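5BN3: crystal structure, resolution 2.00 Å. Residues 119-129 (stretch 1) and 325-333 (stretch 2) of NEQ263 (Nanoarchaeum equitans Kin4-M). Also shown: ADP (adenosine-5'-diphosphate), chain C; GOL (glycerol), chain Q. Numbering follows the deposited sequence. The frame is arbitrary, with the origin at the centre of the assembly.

Stretch 1 (119-129) DVAHPLLKGQK
Stretch 2, residues 325-333: SRLAKNGMS

The apolar centre is built from Pro123 and Leu125 against Ala328, Leu327 and Met332, in a contact that buries 452 Å² over both stretches. Pro123, ring puckered C-gamma endo, sets CD 3.6 Å from Ala328 CB and CG 4.2 Å from Met332 CG; the register agrees, with Pro123 CA 5.5 Å from Ala328 CA. Met332 (m, t, p) starts sideways, but its end comes nearer, CE lying 3.9 Å from Val120 O. Leu125 points toward stretch 2 with chi1 -90° and chi2 56°, so that CD2 lies 3.2 Å from Leu327 O and 4.1 Å from Leu327 CB, while CD1 is 4.1 Å from Ala328 CA. Gly331 N lies 4.0 Å from Leu125 CD2, and an ideal CB on Gly331 would sit 3.4 Å from Leu125 CD1, a tight fit.

Residues 328-330 have helical phi/psi (-46/-46, -59/-30, -60/-26), and Asn330 N donates to Leu327 O at 2.9 Å, Gly331 N to Ala328 O at 3.1 Å. In stretch 1 a type II turn runs from Leu125 to Gln128, closed by Gln128 N to Leu125 O at 3.0 Å; Gly127 takes 98/-4, where a CB would jam against the preceding carbonyl.

Further out, Ser325 (chi1 t) links the stretches. Its OG donates to Pro123 O at 2.8 Å and accepts from Gln128 NE2 at 3.0 Å, N-H...O 162°. Gln128 is extended (t, t, chi3 2°), and its OE1 receives Leu125 N at 2.8 Å, so one amide braces the turn and reaches across. His122 CA lies 4.9 Å from Ser325 CA. At this edge glycerol O3 accepts from Ser325 N at 3.1 Å and makes a very short 2.5 Å hydrogen bond with His122 ND1. Beyond, Arg326 NH1 donates to ADP O3B at 2.7 Å.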

ATOM      1  N   ASP B 119     -22.162  26.068  19.294  1.00 32.05           N
ATOM      2  CA  ASP B 119     -23.392  26.089  20.095  1.00 32.87           C
ATOM      3  C   ASP B 119     -24.696  25.746  19.363  1.00 37.33           C
ATOM      4  O   ASP B 119     -25.558  25.068  19.921  1.00 37.01           O
ATOM      5  CB  ASP B 119     -23.542  27.441  20.802  1.00 35.52           C
ATOM      6  CG  ASP B 119     -22.529  27.638  21.912  1.00 48.30           C
ATOM      7  OD1 ASP B 119     -21.913  26.643  22.350  1.00 42.09           O
ATOM      8  OD2 ASP B 119     -22.357  28.792  22.357  1.00 47.69           O
ATOM      9  N   VAL B 120     -24.848  26.218  18.130  1.00 36.91           N
ATOM     10  CA  VAL B 120     -26.090  25.992  17.392  1.00 33.47           C
ATOM     11  C   VAL B 120     -26.255  24.543  16.935  1.00 34.18           C
ATOM     12  O   VAL B 120     -27.181  23.854  17.356  1.00 33.58           O
ATOM     13  CB  VAL B 120     -26.206  26.932  16.173  1.00 34.48           C
ATOM     14  CG1 VAL B 120     -27.477  26.640  15.402  1.00 38.37           C
ATOM     15  CG2 VAL B 120     -26.193  28.381  16.625  1.00 34.38           C
ATOM     16  N   ALA B 121     -25.343  24.077  16.090  1.00 31.83           N
ATOM     17  CA  ALA B 121     -25.497  22.763  15.473  1.00 34.86           C
ATOM     18  C   ALA B 121     -24.790  21.632  16.218  1.00 37.42           C
ATOM     19  O   ALA B 121     -25.215  20.485  16.144  1.00 36.49           O
ATOM     20  CB  ALA B 121     -25.040  22.806  14.032  1.00 40.44           C
ATOM     21  N   HIS B 122     -23.711  21.944  16.928  1.00 30.73           N
ATOM     22  CA  HIS B 122     -22.924  20.894  17.580  1.00 32.54           C
ATOM     23  C   HIS B 122     -22.599  21.178  19.047  1.00 34.24           C
ATOM     24  O   HIS B 122     -21.430  21.122  19.436  1.00 31.32           O
ATOM     25  CB  HIS B 122     -21.614  20.675  16.812  1.00 29.46           C
ATOM     26  CG  HIS B 122     -21.785  20.615  15.326  1.00 33.77           C
ATOM     27  ND1 HIS B 122     -22.484  19.611  14.693  1.00 38.52           N
ATOM     28  CD2 HIS B 122     -21.334  21.434  14.342  1.00 34.42           C
ATOM     29  CE1 HIS B 122     -22.463  19.814  13.387  1.00 36.34           C
ATOM     30  NE2 HIS B 122     -21.770  20.914  13.149  1.00 36.98           N
ATOM     31  N   PRO B 123     -23.626  21.467  19.871  1.00 34.02           N
ATOM     32  CA  PRO B 123     -23.320  21.904  21.237  1.00 34.58           C
ATOM     33  C   PRO B 123     -22.679  20.823  22.099  1.00 30.26           C
ATOM     34  O   PRO B 123     -22.977  19.634  21.941  1.00 32.82           O
ATOM     35  CB  PRO B 123     -24.694  22.278  21.803  1.00 36.74           C
ATOM     36  CG  PRO B 123     -25.661  21.462  21.021  1.00 37.34           C
ATOM     37  CD  PRO B 123     -25.078  21.370  19.636  1.00 31.42           C
ATOM     38  N   LEU B 124     -21.795  21.255  22.994  1.00 31.72           N
ATOM     39  CA  LEU B 124     -21.160  20.385  23.978  1.00 28.22           C
ATOM     40  C   LEU B 124     -22.072  20.234  25.191  1.00 36.25           C
ATOM     41  O   LEU B 124     -22.627  21.220  25.682  1.00 35.25           O
ATOM     42  CB  LEU B 124     -19.820  20.997  24.405  1.00 29.86           C
ATOM     43  CG  LEU B 124     -19.149  20.529  25.701  1.00 38.98           C
ATOM     44  CD1 LEU B 124     -18.670  19.099  25.579  1.00 46.49           C
ATOM     45  CD2 LEU B 124     -17.989  21.437  26.069  1.00 41.22           C
ATOM     46  N   LEU B 125     -22.235  19.006  25.671  1.00 29.89           N
ATOM     47  CA  LEU B 125     -23.065  18.749  26.848  1.00 33.26           C
ATOM     48  C   LEU B 125     -22.204  18.395  28.057  1.00 42.13           C
ATOM     49  O   LEU B 125     -21.098  17.881  27.903  1.00 34.89           O
ATOM     50  CB  LEU B 125     -24.076  17.630  26.568  1.00 34.82           C
ATOM     51  CG  LEU B 125     -25.443  18.029  26.001  1.00 40.64           C
ATOM     52  CD1 LEU B 125     -25.309  18.818  24.722  1.00 42.63           C
ATOM     53  CD2 LEU B 125     -26.302  16.799  25.761  1.00 42.23           C
ATOM     54  N   LYS B 126     -22.702  18.677  29.259  1.00 33.77           N
ATOM     55  CA  LYS B 126     -21.937  18.390  30.472  1.00 32.10           C
ATOM     56  C   LYS B 126     -21.807  16.884  30.690  1.00 29.10           C
ATOM     57  O   LYS B 126     -22.809  16.165  30.771  1.00 33.45           O
ATOM     58  CB  LYS B 126     -22.557  19.058  31.706  1.00 34.46           C
ATOM     59  CG  LYS B 126     -21.601  19.132  32.895  1.00 39.00           C
ATOM     60  CD  LYS B 126     -22.134  20.019  34.017  1.00 53.45           C
ATOM     61  CE  LYS B 126     -23.233  19.331  34.806  1.00 56.56           C
ATOM     62  NZ  LYS B 126     -23.652  20.138  35.987  1.00 65.82           N
ATOM     63  N   GLY B 127     -20.566  16.412  30.772  1.00 30.76           N
ATOM     64  CA  GLY B 127     -20.301  14.992  30.908  1.00 33.37           C
ATOM     65  C   GLY B 127     -19.968  14.340  29.580  1.00 40.80           C
ATOM     66  O   GLY B 127     -19.634  13.160  29.523  1.00 32.05           O
ATOM     67  N   GLN B 128     -20.052  15.110  28.502  1.00 32.61           N
ATOM     68  CA  GLN B 128     -19.762  14.574  27.175  1.00 36.45           C
ATOM     69  C   GLN B 128     -18.257  14.477  26.933  1.00 32.03           C
ATOM     70  O   GLN B 128     -17.469  15.242  27.500  1.00 32.48           O
ATOM     71  CB  GLN B 128     -20.416  15.448  26.097  1.00 37.12           C
ATOM     72  CG  GLN B 128     -20.414  14.858  24.689  1.00 32.31           C
ATOM     73  CD  GLN B 128     -21.218  15.695  23.705  1.00 40.84           C
ATOM     74  OE1 GLN B 128     -21.752  16.747  24.059  1.00 37.86           O
ATOM     75  NE2 GLN B 128     -21.309  15.228  22.466  1.00 32.87           N
ATOM     76  N   LYS B 129     -17.862  13.509  26.112  1.00 33.96           N
ATOM     77  CA  LYS B 129     -16.498  13.454  25.613  1.00 32.31           C
ATOM     78  C   LYS B 129     -16.530  13.786  24.124  1.00 30.03           C
ATOM     79  O   LYS B 129     -17.221  13.127  23.342  1.00 31.03           O
ATOM     80  CB  LYS B 129     -15.868  12.076  25.864  1.00 38.84           C
ATOM     81  CG  LYS B 129     -16.726  10.900  25.424  1.00 39.50           C
ATOM     82  CD  LYS B 129     -16.008   9.581  25.633  1.00 45.72           C
ATOM     83  CE  LYS B 129     -16.810   8.428  25.066  1.00 32.84           C
ATOM     84  NZ  LYS B 129     -18.059   8.162  25.824  1.00 47.83           N
ATOM     85  N   SER B 325     -21.704  16.466  17.149  1.00 31.20           N
ATOM     86  CA  SER B 325     -21.904  16.213  18.570  1.00 32.49           C
ATOM     87  C   SER B 325     -23.017  15.182  18.682  1.00 35.38           C
ATOM     88  O   SER B 325     -24.175  15.483  18.380  1.00 32.22           O
ATOM     89  CB  SER B 325     -22.286  17.497  19.309  1.00 35.50           C
ATOM     90  OG  SER B 325     -22.578  17.224  20.669  1.00 35.88           O
ATOM     91  N   ARG B 326     -22.666  13.967  19.099  1.00 32.34           N
ATOM     92  CA  ARG B 326     -23.622  12.856  19.117  1.00 40.58           C
ATOM     93  C   ARG B 326     -24.788  13.069  20.070  1.00 39.53           C
ATOM     94  O   ARG B 326     -25.914  12.669  19.779  1.00 41.54           O
ATOM     95  CB  ARG B 326     -22.923  11.540  19.476  1.00 39.51           C
ATOM     96  CG  ARG B 326     -22.185  10.889  18.327  1.00 48.87           C
ATOM     97  CD  ARG B 326     -21.470   9.629  18.773  1.00 63.48           C
ATOM     98  NE  ARG B 326     -20.279   9.370  17.967  1.00 57.53           N
ATOM     99  CZ  ARG B 326     -20.275   8.662  16.842  1.00 48.40           C
ATOM    100  NH1 ARG B 326     -21.402   8.139  16.385  1.00 39.34           N
ATOM    101  NH2 ARG B 326     -19.144   8.477  16.176  1.00 49.82           N
ATOM    102  N   LEU B 327     -24.516  13.692  21.210  1.00 38.84           N
ATOM    103  CA  LEU B 327     -25.516  13.823  22.262  1.00 39.12           C
ATOM    104  C   LEU B 327     -26.260  15.153  22.188  1.00 41.49           C
ATOM    105  O   LEU B 327     -27.157  15.406  22.987  1.00 38.27           O
ATOM    106  CB  LEU B 327     -24.863  13.656  23.638  1.00 37.72           C
ATOM    107  CG  LEU B 327     -24.071  12.365  23.864  1.00 48.39           C
ATOM    108  CD1 LEU B 327     -23.565  12.279  25.294  1.00 45.59           C
ATOM    109  CD2 LEU B 327     -24.926  11.163  23.542  1.00 48.69           C
ATOM    110  N   ALA B 328     -25.891  15.982  21.215  1.00 39.87           N
ATOM    111  CA  ALA B 328     -26.432  17.338  21.072  1.00 41.23           C
ATOM    112  C   ALA B 328     -27.951  17.428  21.205  1.00 48.56           C
ATOM    113  O   ALA B 328     -28.466  18.298  21.907  1.00 43.92           O
ATOM    114  CB  ALA B 328     -25.987  17.937  19.750  1.00 40.10           C
ATOM    115  N   LYS B 329     -28.659  16.524  20.534  1.00 41.80           N
ATOM    116  CA  LYS B 329     -30.122  16.521  20.537  1.00 51.24           C
ATOM    117  C   LYS B 329     -30.737  16.384  21.934  1.00 59.37           C
ATOM    118  O   LYS B 329     -31.834  16.888  22.182  1.00 50.62           O
ATOM    119  CB  LYS B 329     -30.644  15.428  19.620  1.00 52.82           C
ATOM    120  N   ASN B 330     -30.035  15.697  22.835  1.00 44.53           N
ATOM    121  CA  ASN B 330     -30.504  15.523  24.208  1.00 40.85           C
ATOM    122  C   ASN B 330     -30.699  16.840  24.958  1.00 49.03           C
ATOM    123  O   ASN B 330     -31.497  16.912  25.892  1.00 49.97           O
ATOM    124  CB  ASN B 330     -29.536  14.637  25.004  1.00 49.94           C
ATOM    125  CG  ASN B 330     -29.514  13.204  24.521  1.00 50.82           C
ATOM    126  OD1 ASN B 330     -30.388  12.775  23.770  1.00 65.03           O
ATOM    127  ND2 ASN B 330     -28.516  12.447  24.965  1.00 67.69           N
ATOM    128  N   GLY B 331     -29.965  17.875  24.561  1.00 39.29           N
ATOM    129  CA  GLY B 331     -29.995  19.133  25.285  1.00 46.62           C
ATOM    130  C   GLY B 331     -30.685  20.284  24.578  1.00 44.26           C
ATOM    131  O   GLY B 331     -30.815  21.371  25.143  1.00 46.42           O
ATOM    132  N   MET B 332     -31.138  20.053  23.351  1.00 43.28           N
ATOM    133  CA  MET B 332     -31.696  21.128  22.535  1.00 50.72           C
ATOM    134  C   MET B 332     -33.211  21.263  22.661  1.00 50.15           C
ATOM    135  O   MET B 332     -33.940  20.269  22.679  1.00 45.50           O
ATOM    136  CB  MET B 332     -31.316  20.926  21.067  1.00 46.41           C
ATOM    137  CG  MET B 332     -29.821  20.906  20.832  1.00 49.54           C
ATOM    138  SD  MET B 332     -29.361  20.197  19.240  1.00 68.23           S
ATOM    139  CE  MET B 332     -30.077  21.403  18.135  1.00 50.10           C
ATOM    140  N   SER B 333     -33.675  22.507  22.743  1.00 48.48           N
ATOM    141  CA  SER B 333     -35.099  22.811  22.701  1.00 55.02           C
ATOM    142  C   SER B 333     -35.606  22.536  21.294  1.00 47.54           C
ATOM    143  O   SER B 333     -34.811  22.294  20.386  1.00 42.25           O
ATOM    144  CB  SER B 333     -35.343  24.277  23.060  1.00 46.43           C
ATOM    145  OG  SER B 333     -34.862  25.141  22.043  1.00 41.14           O
TER
HETATM  146  PB  ADP C 601     -22.249   5.326  14.501  1.00 30.00           P
HETATM  147  O1B ADP C 601     -22.275   4.796  13.091  1.00 28.44           O
HETATM  148  O2B ADP C 601     -22.804   4.385  15.535  1.00 25.84           O
HETATM  149  O3B ADP C 601     -20.939   5.969  14.875  1.00 29.94           O
HETATM  150  PA  ADP C 601     -24.514   6.826  15.454  1.00 31.29           P
HETATM  151  O1A ADP C 601     -25.523   5.719  15.377  1.00 33.38           O
HETATM  152  O2A ADP C 601     -23.934   7.216  16.789  1.00 31.11           O
HETATM  153  O3A ADP C 601     -23.313   6.539  14.414  1.00 29.81           O
HETATM  154  O5' ADP C 601     -25.176   8.135  14.791  1.00 32.13           O
HETATM  155  C5' ADP C 601     -24.376   9.291  14.547  1.00 33.85           C
HETATM  156  C4' ADP C 601     -25.244  10.544  14.576  1.00 37.18           C
HETATM  157  O4' ADP C 601     -26.235  10.487  13.542  1.00 36.24           O
HETATM  158  C3' ADP C 601     -25.962  10.644  15.910  1.00 41.57           C
HETATM  159  O3' ADP C 601     -25.703  11.926  16.491  1.00 46.11           O
HETATM  160  C2' ADP C 601     -27.430  10.490  15.577  1.00 46.56           C
HETATM  161  O2' ADP C 601     -28.230  11.426  16.300  1.00 68.69           O
HETATM  162  C1' ADP C 601     -27.533  10.739  14.082  1.00 33.82           C
HETATM  163  N9  ADP C 601     -28.529   9.814  13.490  1.00 38.00           N
HETATM  164  C8  ADP C 601     -28.282   8.579  13.014  1.00 35.07           C
HETATM  165  N7  ADP C 601     -29.418   8.003  12.545  1.00 32.95           N
HETATM  166  C5  ADP C 601     -30.422   8.885  12.716  1.00 39.51           C
HETATM  167  C6  ADP C 601     -31.875   8.913  12.436  1.00 33.84           C
HETATM  168  N6  ADP C 601     -32.502   7.855  11.859  1.00 35.37           N
HETATM  169  N1  ADP C 601     -32.548  10.037  12.774  1.00 36.50           N
HETATM  170  C2  ADP C 601     -31.937  11.094  13.344  1.00 44.31           C
HETATM  171  N3  ADP C 601     -30.624  11.134  13.627  1.00 40.99           N
HETATM  172  C4  ADP C 601     -29.828  10.078  13.339  1.00 40.18           C
HETATM  173  C1  GOL Q 505     -27.001  18.372  14.772  1.00 66.66           C
HETATM  174  O1  GOL Q 505     -26.557  19.227  13.743  1.00 56.80           O
HETATM  175  C2  GOL Q 505     -26.129  17.121  14.804  1.00 63.67           C
HETATM  176  O2  GOL Q 505     -25.514  16.934  13.545  1.00 52.50           O
HETATM  177  C3  GOL Q 505     -25.064  17.263  15.888  1.00 38.59           C
HETATM  178  O3  GOL Q 505     -23.839  17.646  15.308  1.00 34.52           O